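Local coordinates for protein IclR family transcriptional regulator (Brucella abortus, PDB 5WHM) that represses transcription as an IclR-type regulator, probably binding DNA through its N-terminal helix-turn-helix domain, at residues P253-I256 against E257-H260. Sequence-based numbering, arbitrary orientation. Where two conformers were deposited one is given.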
ATOM      1  N   PRO C 253      28.296  -1.745  14.408  1.00 41.84           N
ATOM      2  CA  PRO C 253      29.371  -1.400  13.454  1.00 41.83           C
ATOM      3  C   PRO C 253      29.163  -1.971  12.053  1.00 41.30           C
ATOM      4  O   PRO C 253      29.359  -1.253  11.062  1.00 46.02           O
ATOM      5  CB  PRO C 253      30.628  -1.966  14.143  1.00 46.34           C
ATOM      6  CG  PRO C 253      30.323  -1.799  15.600  1.00 48.61           C
ATOM      7  CD  PRO C 253      28.855  -2.136  15.726  1.00 42.14           C
ATOM      8  N   ARG C 254      28.749  -3.231  11.932  1.00 40.79           N
ATOM      9  CA  ARG C 254      28.435  -3.769  10.606  1.00 40.98           C
ATOM     10  C   ARG C 254      27.296  -3.007   9.939  1.00 37.91           C
ATOM     11  O   ARG C 254      27.294  -2.827   8.717  1.00 38.20           O
ATOM     12  CB  ARG C 254      28.070  -5.246  10.700  1.00 45.18           C
ATOM     13  CG  ARG C 254      29.208  -6.121  11.106  1.00 58.50           C
ATOM     14  CD  ARG C 254      28.686  -7.486  11.450  1.00 65.74           C
ATOM     15  NE  ARG C 254      28.997  -8.430  10.397  1.00 71.57           N
ATOM     16  CZ  ARG C 254      29.982  -9.314  10.465  1.00 68.23           C
ATOM     17  NH1 ARG C 254      30.733  -9.387  11.552  1.00 70.51           N
ATOM     18  NH2 ARG C 254      30.196 -10.129   9.451  1.00 64.72           N
ATOM     19  N   LEU C 255      26.308  -2.578  10.717  1.00 36.07           N
ATOM     20  CA  LEU C 255      25.190  -1.859  10.103  1.00 34.48           C
ATOM     21  C   LEU C 255      25.651  -0.495   9.606  1.00 35.39           C
ATOM     22  O   LEU C 255      25.207  -0.028   8.546  1.00 35.06           O
ATOM     23  CB  LEU C 255      24.036  -1.737  11.104  1.00 32.86           C
ATOM     24  CG  LEU C 255      22.731  -1.049  10.690  1.00 35.19           C
ATOM     25  CD1 LEU C 255      22.113  -1.674   9.405  1.00 34.65           C
ATOM     26  CD2 LEU C 255      21.742  -1.112  11.848  1.00 34.26           C
ATOM     27  N   ILE C 256      26.554   0.151  10.362  1.00 36.87           N
ATOM     28  CA  ILE C 256      27.110   1.439   9.950  1.00 40.31           C
ATOM     29  C   ILE C 256      27.871   1.294   8.642  1.00 46.55           C
ATOM     30  O   ILE C 256      27.773   2.149   7.754  1.00 46.10           O
ATOM     31  CB  ILE C 256      28.012   2.011  11.053  1.00 44.46           C
ATOM     32  CG1 ILE C 256      27.181   2.451  12.264  1.00 38.95           C
ATOM     33  CG2 ILE C 256      28.914   3.167  10.513  1.00 42.89           C
ATOM     34  CD1 ILE C 256      28.107   2.764  13.509  1.00 41.04           C
ATOM     35  N   GLU C 257      28.658   0.223   8.513  1.00 49.16           N
ATOM     36  CA  GLU C 257      29.396  -0.008   7.278  1.00 48.91           C
ATOM     37  C   GLU C 257      28.446  -0.294   6.117  1.00 41.50           C
ATOM     38  O   GLU C 257      28.684   0.161   4.995  1.00 46.73           O
ATOM     39  CB  GLU C 257      30.382  -1.162   7.467  1.00 52.46           C
ATOM     40  CG  GLU C 257      31.175  -1.518   6.219  1.00 64.41           C
ATOM     41  CD  GLU C 257      32.047  -0.373   5.694  1.00 77.93           C
ATOM     42  OE1 GLU C 257      32.341   0.579   6.461  1.00 82.21           O
ATOM     43  OE2 GLU C 257      32.446  -0.435   4.506  1.00 84.38           O
HETATM   44  N   MSE C 258      27.384  -1.046   6.373  1.00 39.21           N
HETATM   45  CA  MSE C 258      26.364  -1.343   5.336  1.00 37.90           C
HETATM   46  C   MSE C 258      25.729  -0.061   4.817  1.00 41.39           C
HETATM   47  O   MSE C 258      25.620   0.144   3.611  1.00 38.42           O
HETATM   48  CB  MSE C 258      25.276  -2.276   5.873  1.00 35.99           C
HETATM   49  CG  MSE C 258      24.294  -2.826   4.746  1.00 35.35           C
HETATM   50 SE   MSE C 258      22.698  -3.553   5.579  0.63 38.10          SE
HETATM   51  CE  MSE C 258      21.708  -1.903   5.944  1.00 37.50           C
ATOM     52  N   VAL C 259      25.302   0.806   5.735  1.00 39.70           N
ATOM     53  CA  VAL C 259      24.705   2.077   5.327  1.00 43.48           C
ATOM     54  C   VAL C 259      25.706   2.915   4.529  1.00 43.50           C
ATOM     55  O   VAL C 259      25.340   3.569   3.544  1.00 43.57           O
ATOM     56  CB  VAL C 259      24.169   2.830   6.562  1.00 47.06           C
ATOM     57  CG1 VAL C 259      23.790   4.275   6.222  1.00 48.62           C
ATOM     58  CG2 VAL C 259      22.962   2.089   7.117  1.00 41.48           C
ATOM     59  N   HIS C 260      26.980   2.904   4.931  0.55 44.22           N
ATOM     60  CA  HIS C 260      27.995   3.599   4.145  0.55 46.31           C
ATOM     61  C   HIS C 260      28.108   3.013   2.742  0.55 43.79           C
ATOM     62  O   HIS C 260      28.256   3.755   1.764  0.55 45.15           O
ATOM     63  CB  HIS C 260      29.353   3.546   4.846  0.55 45.65           C
ATOM     64  CG  HIS C 260      30.406   4.347   4.149  0.55 54.44           C
ATOM     65  ND1 HIS C 260      31.244   3.806   3.197  0.55 56.99           N
ATOM     66  CD2 HIS C 260      30.734   5.656   4.239  0.55 57.28           C
ATOM     67  CE1 HIS C 260      32.057   4.744   2.745  0.55 61.03           C
ATOM     68  NE2 HIS C 260      31.769   5.877   3.361  0.55 61.31           N
TER
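Two successive turns of the C-terminal helix 244-265, an amphipathic helix laid against the antiparallel sheet of the IclR C-terminal domain, meet where Leu-255 touches Met-258, here a selenomethionine. The Met-258 chain runs extended as far as SE and then bends at chi3 (79°), which carries CE back to Leu-255; CE lies 3.5 Å from CD1 of Leu-255, tighter than a usual methyl contact. Chi1 of Leu-255 carries CG outward from the helix, and chi2 (55°) turns CD1 toward CE of Met-258. One turn on from Leu-255, CG2 of Val-259 lies 3.4 Å from the O of Leu-255, the same oxygen that accepts the Val-259 N-H, while CD1 of Leu-255 is more loosely placed at 4.5 Å from CG2 of Val-259. Four i to i+4 bonds hold the turns together: Glu-257 N to Pro-253 O (3.0 Å), Met-258 N to Arg-254 O (2.9 Å), Val-259 N to Leu-255 O (2.9 Å, the straightest at 168°) and His-260 N to Ile-256 O (3.0 Å). Leu-255 and Val-259 reach Val-221 and Phe-233 of the sheet, and Met-258 meets Leu-107, Met-108 and Leu-111 of helix 101-115. NH1 of Arg-254 makes a salt bridge with Asp-250, and the guanidinium a cation-pi contact with Tyr-114. Regular backbone bonding thus fixes the spacing of a buried apolar face (Leu-255, Met-258, Val-259), whereas Glu-257 and His-260 occupy the exposed side.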